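Local coordinates for protein malate dehydrogenase (Pyrococcus horikoshii, PDB 1V9N) that catalyses the NAD(+)-dependent oxidation of (S)-malate to oxaloacetate as a homodimer, at residues I146-S151 and D253-I258; G166-A171 and G247-V252. One frame throughout, in Å; residues are numbered along the deposited sequence.

Interaction 1 of 2, residues I146-S151 and D253-I258; sequences ISMTNS and DILSGI. With NDP (NADPH dihydro-nicotinamide-adenine-dinucleotide phosphate), chain B.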
# COMPACT_ATOMS: atom_id res chain seq x y z
N ILE A 146 -7.81 -7.16 3.81
CA ILE A 146 -6.67 -6.27 3.97
C ILE A 146 -6.48 -6.01 5.46
O ILE A 146 -7.45 -5.72 6.17
CB ILE A 146 -6.88 -4.92 3.27
CG1 ILE A 146 -6.90 -5.11 1.75
CG2 ILE A 146 -5.78 -3.94 3.68
CD1 ILE A 146 -7.32 -3.87 0.99
N SER A 147 -5.24 -6.12 5.92
CA SER A 147 -4.95 -5.86 7.32
C SER A 147 -3.63 -5.12 7.46
O SER A 147 -2.68 -5.36 6.72
CB SER A 147 -4.90 -7.15 8.13
OG SER A 147 -4.74 -6.84 9.50
N MSE A 148 -3.58 -4.21 8.44
CA MSE A 148 -2.39 -3.42 8.72
C MSE A 148 -2.34 -3.22 10.22
O MSE A 148 -3.35 -3.39 10.92
CB MSE A 148 -2.48 -2.03 8.08
CG MSE A 148 -2.67 -1.98 6.58
SE MSE A 148 -3.05 -0.14 6.04
CE MSE A 148 -3.85 -0.53 4.31
N THR A 149 -1.16 -2.86 10.71
CA THR A 149 -0.95 -2.60 12.13
C THR A 149 0.29 -1.73 12.28
O THR A 149 1.23 -1.82 11.49
CB THR A 149 -0.72 -3.91 12.91
OG1 THR A 149 -0.59 -3.61 14.31
CG2 THR A 149 0.55 -4.62 12.44
N ASN A 150 0.29 -0.85 13.28
CA ASN A 150 1.46 -0.04 13.51
C ASN A 150 2.27 -0.80 14.55
O ASN A 150 1.89 -1.91 14.95
CB ASN A 150 1.08 1.38 13.98
CG ASN A 150 0.29 1.38 15.27
OD1 ASN A 150 0.11 0.35 15.92
ND2 ASN A 150 -0.19 2.55 15.66
N SER A 151 3.40 -0.24 14.98
CA SER A 151 4.22 -0.93 15.96
C SER A 151 5.17 0.01 16.67
O SER A 151 5.05 1.23 16.56
CB SER A 151 5.03 -2.03 15.26
OG SER A 151 5.93 -1.47 14.31
N ASP A 253 -0.03 4.11 9.77
CA ASP A 253 -0.27 4.81 11.03
C ASP A 253 -1.48 5.75 10.94
O ASP A 253 -2.19 5.95 11.92
CB ASP A 253 0.96 5.62 11.44
CG ASP A 253 1.73 4.98 12.59
OD1 ASP A 253 1.09 4.55 13.57
OD2 ASP A 253 2.97 4.92 12.51
N ILE A 254 -1.69 6.34 9.77
CA ILE A 254 -2.82 7.24 9.59
C ILE A 254 -4.12 6.45 9.63
O ILE A 254 -5.08 6.85 10.28
CB ILE A 254 -2.69 8.01 8.25
CG1 ILE A 254 -1.51 8.98 8.33
CG2 ILE A 254 -3.98 8.76 7.94
CD1 ILE A 254 -1.17 9.66 7.01
N LEU A 255 -4.14 5.30 8.95
CA LEU A 255 -5.34 4.47 8.90
C LEU A 255 -5.58 3.71 10.20
O LEU A 255 -6.73 3.43 10.56
CB LEU A 255 -5.25 3.48 7.73
CG LEU A 255 -5.25 4.13 6.33
CD1 LEU A 255 -5.03 3.07 5.26
CD2 LEU A 255 -6.57 4.85 6.10
N SER A 256 -4.50 3.38 10.91
CA SER A 256 -4.59 2.65 12.16
C SER A 256 -4.61 3.53 13.40
O SER A 256 -5.62 3.64 14.08
CB SER A 256 -3.42 1.67 12.28
OG SER A 256 -3.41 0.74 11.21
N GLY A 257 -3.47 4.17 13.68
CA GLY A 257 -3.35 4.99 14.87
C GLY A 257 -4.06 6.33 14.93
O GLY A 257 -4.70 6.63 15.94
N ILE A 258 -3.95 7.13 13.88
CA ILE A 258 -4.58 8.44 13.86
C ILE A 258 -6.10 8.38 13.73
O ILE A 258 -6.83 8.98 14.52
CB ILE A 258 -4.02 9.33 12.72
CG1 ILE A 258 -2.49 9.39 12.80
CG2 ILE A 258 -4.59 10.74 12.84
CD1 ILE A 258 -1.96 9.97 14.11
PA NDP B . 8.98 -11.03 3.30
O1A NDP B . 9.30 -12.31 3.88
O2A NDP B . 9.99 -10.18 2.58
O5B NDP B . 7.69 -11.27 2.31
C5B NDP B . 7.09 -10.18 1.58
C4B NDP B . 5.91 -10.81 0.81
O4B NDP B . 6.45 -11.12 -0.49
C3B NDP B . 5.30 -12.08 1.33
O3B NDP B . 3.86 -12.01 1.10
C2B NDP B . 5.91 -13.19 0.55
O2B NDP B . 5.16 -14.42 0.44
C1B NDP B . 6.21 -12.50 -0.74
N9A NDP B . 7.43 -12.98 -1.45
C8A NDP B . 8.69 -13.39 -0.91
N7A NDP B . 9.52 -13.72 -1.86
C5A NDP B . 8.86 -13.55 -3.04
C6A NDP B . 9.19 -13.71 -4.43
N6A NDP B . 10.41 -14.14 -4.78
N1A NDP B . 8.26 -13.44 -5.40
C2A NDP B . 7.00 -13.00 -5.05
N3A NDP B . 6.60 -12.80 -3.78
C4A NDP B . 7.58 -13.10 -2.81
O3 NDP B . 8.26 -10.06 4.29
PN NDP B . 8.58 -9.28 5.64
O1N NDP B . 8.42 -7.87 5.32
O2N NDP B . 9.96 -9.77 5.99
O5D NDP B . 7.45 -9.86 6.60
C5D NDP B . 7.71 -10.28 7.96
C4D NDP B . 6.38 -10.79 8.65
O4D NDP B . 6.27 -10.10 9.88
C3D NDP B . 5.05 -10.51 7.91
O3D NDP B . 4.23 -11.68 8.01
C2D NDP B . 4.46 -9.28 8.58
O2D NDP B . 3.05 -9.26 8.48
C1D NDP B . 5.02 -9.43 10.02
N1N NDP B . 5.23 -8.14 10.73
C2N NDP B . 4.42 -7.90 11.87
C3N NDP B . 4.63 -6.65 12.57
C7N NDP B . 3.83 -6.35 13.77
O7N NDP B . 3.96 -5.31 14.42
N7N NDP B . 2.89 -7.23 14.20
C4N NDP B . 5.63 -5.75 12.08
C5N NDP B . 6.41 -6.00 10.96
C6N NDP B . 6.22 -7.20 10.28
P2B NDP B . 5.40 -15.71 1.28
O1X NDP B . 5.24 -16.76 0.26
O2X NDP B . 4.36 -15.82 2.35
O3X NDP B . 6.80 -15.69 1.87
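A buried carboxylate near the C-terminal end of helix 242-258, held off a staggered rotamer, faces the amide that follows strand 144-149. Asp-253 takes chi1 -105°, which brings OD1 up to Asn-150 although its CB does not aim directly at the strand. Asn-150 ND2 donates to Asp-253 OD1 over 3.2 Å with an N-H...O angle of 153°, and OD1 lies nearly in the amide plane, met almost along its C-O axis. The two flat groups are turned 63° against each other. The same oxygen also rests against Asn-150 CB at 3.2 Å. With CG in the crowded position between backbone N and carbonyl carbon, the amide sits over the last turn, where ND2 passes 4.1 Å from Gly-257 CA. That turn is wider than an alpha-helical one: Ile-258 N bonds to Asp-253 O at 2.9 Å, a pi-type spacing. Asn-150 OD1 accepts from Cys-279 N on strand 278-285, while Asp-253 OD2 bonds to Ser-265 OG and Asn-168 ND2.

Two residues before Asn-150, selenomethionine Met-148 extends from the strand with CG beside its own N and crosses Leu-255 obliquely, SE and CE meeting CD1, SE at 3.9 Å. Leu-255 also packs on Ile-285 of the second subunit, and Ile-254 and Ile-258 on its Phe-181 and Phe-296, which places the helix between this sheet and the dimer partner. Thr-149 turns the other way: its CG2 touches the carboxamide of NADPH, 3.9 Å from N7N, and its OG1 bonds to His-280 and Cys-279. Ser-151 CB meets the carboxamide oxygen O7N at 3.6 Å. With an amide on OD1 and an amide and a hydroxyl on OD2, the buried carboxylate is probably ionised, its charge stabilised by neutral hydrogen-bonding groups that also tie the strand end beside the nicotinamide to the helix.

Interaction 2 of 2, residues G166-A171 and G247-V252; sequences GTNPIA and GLSLMV. With NDP (NADPH dihydro-nicotinamide-adenine-dinucleotide phosphate), chain B.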
# COMPACT_ATOMS: atom_id res chain seq x y z
N GLY A 166 7.14 2.88 12.57
CA GLY A 166 7.05 1.45 12.83
C GLY A 166 7.30 0.65 11.57
O GLY A 166 7.32 1.21 10.47
N THR A 167 7.50 -0.65 11.71
CA THR A 167 7.72 -1.51 10.55
C THR A 167 6.38 -1.75 9.84
O THR A 167 6.31 -2.40 8.79
CB THR A 167 8.39 -2.83 10.97
OG1 THR A 167 7.76 -3.34 12.16
CG2 THR A 167 9.87 -2.59 11.26
N ASN A 168 5.34 -1.21 10.46
CA ASN A 168 3.96 -1.22 9.97
C ASN A 168 3.70 -2.02 8.69
O ASN A 168 3.77 -1.49 7.59
CB ASN A 168 3.53 0.23 9.78
CG ASN A 168 3.80 1.06 11.02
OD1 ASN A 168 4.13 0.52 12.07
ND2 ASN A 168 3.64 2.37 10.90
N PRO A 169 3.35 -3.30 8.84
CA PRO A 169 3.09 -4.16 7.69
C PRO A 169 1.75 -3.92 7.01
O PRO A 169 0.84 -3.29 7.56
CB PRO A 169 3.19 -5.56 8.29
CG PRO A 169 2.57 -5.38 9.64
CD PRO A 169 3.17 -4.05 10.11
N ILE A 170 1.65 -4.43 5.78
CA ILE A 170 0.45 -4.35 4.97
C ILE A 170 0.22 -5.75 4.42
O ILE A 170 1.14 -6.37 3.90
CB ILE A 170 0.61 -3.40 3.77
CG1 ILE A 170 0.81 -1.97 4.26
CG2 ILE A 170 -0.60 -3.53 2.86
CD1 ILE A 170 1.09 -0.98 3.14
N ALA A 171 -1.01 -6.24 4.54
CA ALA A 171 -1.33 -7.56 4.02
C ALA A 171 -2.63 -7.56 3.23
O ALA A 171 -3.60 -6.90 3.62
CB ALA A 171 -1.42 -8.56 5.17
N GLY A 247 6.51 6.59 3.14
CA GLY A 247 5.14 7.03 3.00
C GLY A 247 4.17 5.91 3.34
O GLY A 247 3.15 6.14 4.00
N LEU A 248 4.47 4.70 2.89
CA LEU A 248 3.64 3.54 3.15
C LEU A 248 3.52 3.31 4.65
O LEU A 248 2.47 2.91 5.15
CB LEU A 248 4.24 2.30 2.47
CG LEU A 248 4.20 2.28 0.94
CD1 LEU A 248 5.10 1.17 0.41
CD2 LEU A 248 2.77 2.08 0.46
N SER A 249 4.61 3.55 5.37
CA SER A 249 4.61 3.38 6.82
C SER A 249 3.64 4.37 7.45
O SER A 249 2.94 4.04 8.41
CB SER A 249 6.01 3.59 7.39
OG SER A 249 5.98 3.47 8.80
N LEU A 250 3.60 5.59 6.92
CA LEU A 250 2.70 6.62 7.43
C LEU A 250 1.25 6.31 7.10
O LEU A 250 0.35 6.57 7.90
CB LEU A 250 3.08 7.99 6.86
CG LEU A 250 4.45 8.54 7.24
CD1 LEU A 250 4.53 10.00 6.80
CD2 LEU A 250 4.66 8.43 8.76
N MSE A 251 1.02 5.77 5.92
CA MSE A 251 -0.33 5.40 5.51
C MSE A 251 -0.90 4.46 6.57
O MSE A 251 -2.02 4.64 7.03
CB MSE A 251 -0.29 4.68 4.15
CG MSE A 251 -1.63 4.12 3.70
SE MSE A 251 -1.53 3.29 1.95
CE MSE A 251 -0.96 1.55 2.50
N VAL A 252 -0.10 3.47 6.96
CA VAL A 252 -0.52 2.52 7.98
C VAL A 252 -0.88 3.20 9.30
O VAL A 252 -1.92 2.90 9.89
CB VAL A 252 0.58 1.47 8.25
CG1 VAL A 252 0.20 0.61 9.45
CG2 VAL A 252 0.79 0.61 7.03
PA NDP B . 8.98 -11.03 3.30
O1A NDP B . 9.30 -12.31 3.88
O2A NDP B . 9.99 -10.18 2.58
O5B NDP B . 7.69 -11.27 2.31
C5B NDP B . 7.09 -10.18 1.58
C4B NDP B . 5.91 -10.81 0.81
O4B NDP B . 6.45 -11.12 -0.49
C3B NDP B . 5.30 -12.08 1.33
O3B NDP B . 3.86 -12.01 1.10
C2B NDP B . 5.91 -13.19 0.55
O2B NDP B . 5.16 -14.42 0.44
C1B NDP B . 6.21 -12.50 -0.74
N9A NDP B . 7.43 -12.98 -1.45
C8A NDP B . 8.69 -13.39 -0.91
N7A NDP B . 9.52 -13.72 -1.86
C5A NDP B . 8.86 -13.55 -3.04
C6A NDP B . 9.19 -13.71 -4.43
N6A NDP B . 10.41 -14.14 -4.78
N1A NDP B . 8.26 -13.44 -5.40
C2A NDP B . 7.00 -13.00 -5.05
N3A NDP B . 6.60 -12.80 -3.78
C4A NDP B . 7.58 -13.10 -2.81
O3 NDP B . 8.26 -10.06 4.29
PN NDP B . 8.58 -9.28 5.64
O1N NDP B . 8.42 -7.87 5.32
O2N NDP B . 9.96 -9.77 5.99
O5D NDP B . 7.45 -9.86 6.60
C5D NDP B . 7.71 -10.28 7.96
C4D NDP B . 6.38 -10.79 8.65
O4D NDP B . 6.27 -10.10 9.88
C3D NDP B . 5.05 -10.51 7.91
O3D NDP B . 4.23 -11.68 8.01
C2D NDP B . 4.46 -9.28 8.58
O2D NDP B . 3.05 -9.26 8.48
C1D NDP B . 5.02 -9.43 10.02
N1N NDP B . 5.23 -8.14 10.73
C2N NDP B . 4.42 -7.90 11.87
C3N NDP B . 4.63 -6.65 12.57
C7N NDP B . 3.83 -6.35 13.77
O7N NDP B . 3.96 -5.31 14.42
N7N NDP B . 2.89 -7.23 14.20
C4N NDP B . 5.63 -5.75 12.08
C5N NDP B . 6.41 -6.00 10.96
C6N NDP B . 6.22 -7.20 10.28
P2B NDP B . 5.40 -15.71 1.28
O1X NDP B . 5.24 -16.76 0.26
O2X NDP B . 4.36 -15.82 2.35
O3X NDP B . 6.80 -15.69 1.87
O HOH W 1 5.17 4.85 11.33
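The loop leading into strand 170-174 forms part of the nicotinamide pocket and braces its other side on helix 242-258. Pro-169 lays its ring against the nicotinamide, CD 3.6 Å from C4N, and Thr-167 OG1 comes within 3.2 Å of C5N. Between them Asn-168 sends its side chain to the helix. Its ND2 donates to Ser-249 O over 3.1 Å at 166°, a nearly straight bond in the amide plane that nevertheless arrives from above the carbonyl plane. Asn-168 CB meanwhile packs on Val-252 CG1 at 3.4 Å. Ser-249 OG, anti to its own N, lies 3.1 Å from Gly-166 O and also bonds to a water that accepts from Gly-166 N. Further along, Ile-170 CG1 lies across Val-252 CG2, and CD1 presses on CE of selenomethionine Met-251 at 3.3 Å, tighter than usual packing; the bend at chi3 (86°) turns that methyl to it. An alanine at Asn-168 would remove the amide and would probably loosen the loop behind Pro-169. Straight bonding to a helix carbonyl thus probably helps hold the proline and threonine against the reactive ring.

In the fold
Both interactions are buried in the core and use helix 242-258, successive parts of which pack on neighbouring antiparallel strands of one sheet: residues 253-258 meet strand 144-149, and residues 247-252 meet strand 170-174 and the loop before it. Backbone bonding between Ser-147 O and Ala-171 N joins the strands, and the Asp-253 to Asn-168 bond joins the polar ends. Interaction 1 centres on a carboxylate at the helix end, interaction 2 on a main-chain carbonyl and a bridging water. Apolar packing, involving a selenomethionine in each, lies farther from the cofactor end, while the strand end and the loops reach NADPH. The helix also contacts the second subunit through both parts, linking cofactor pocket and dimer interface.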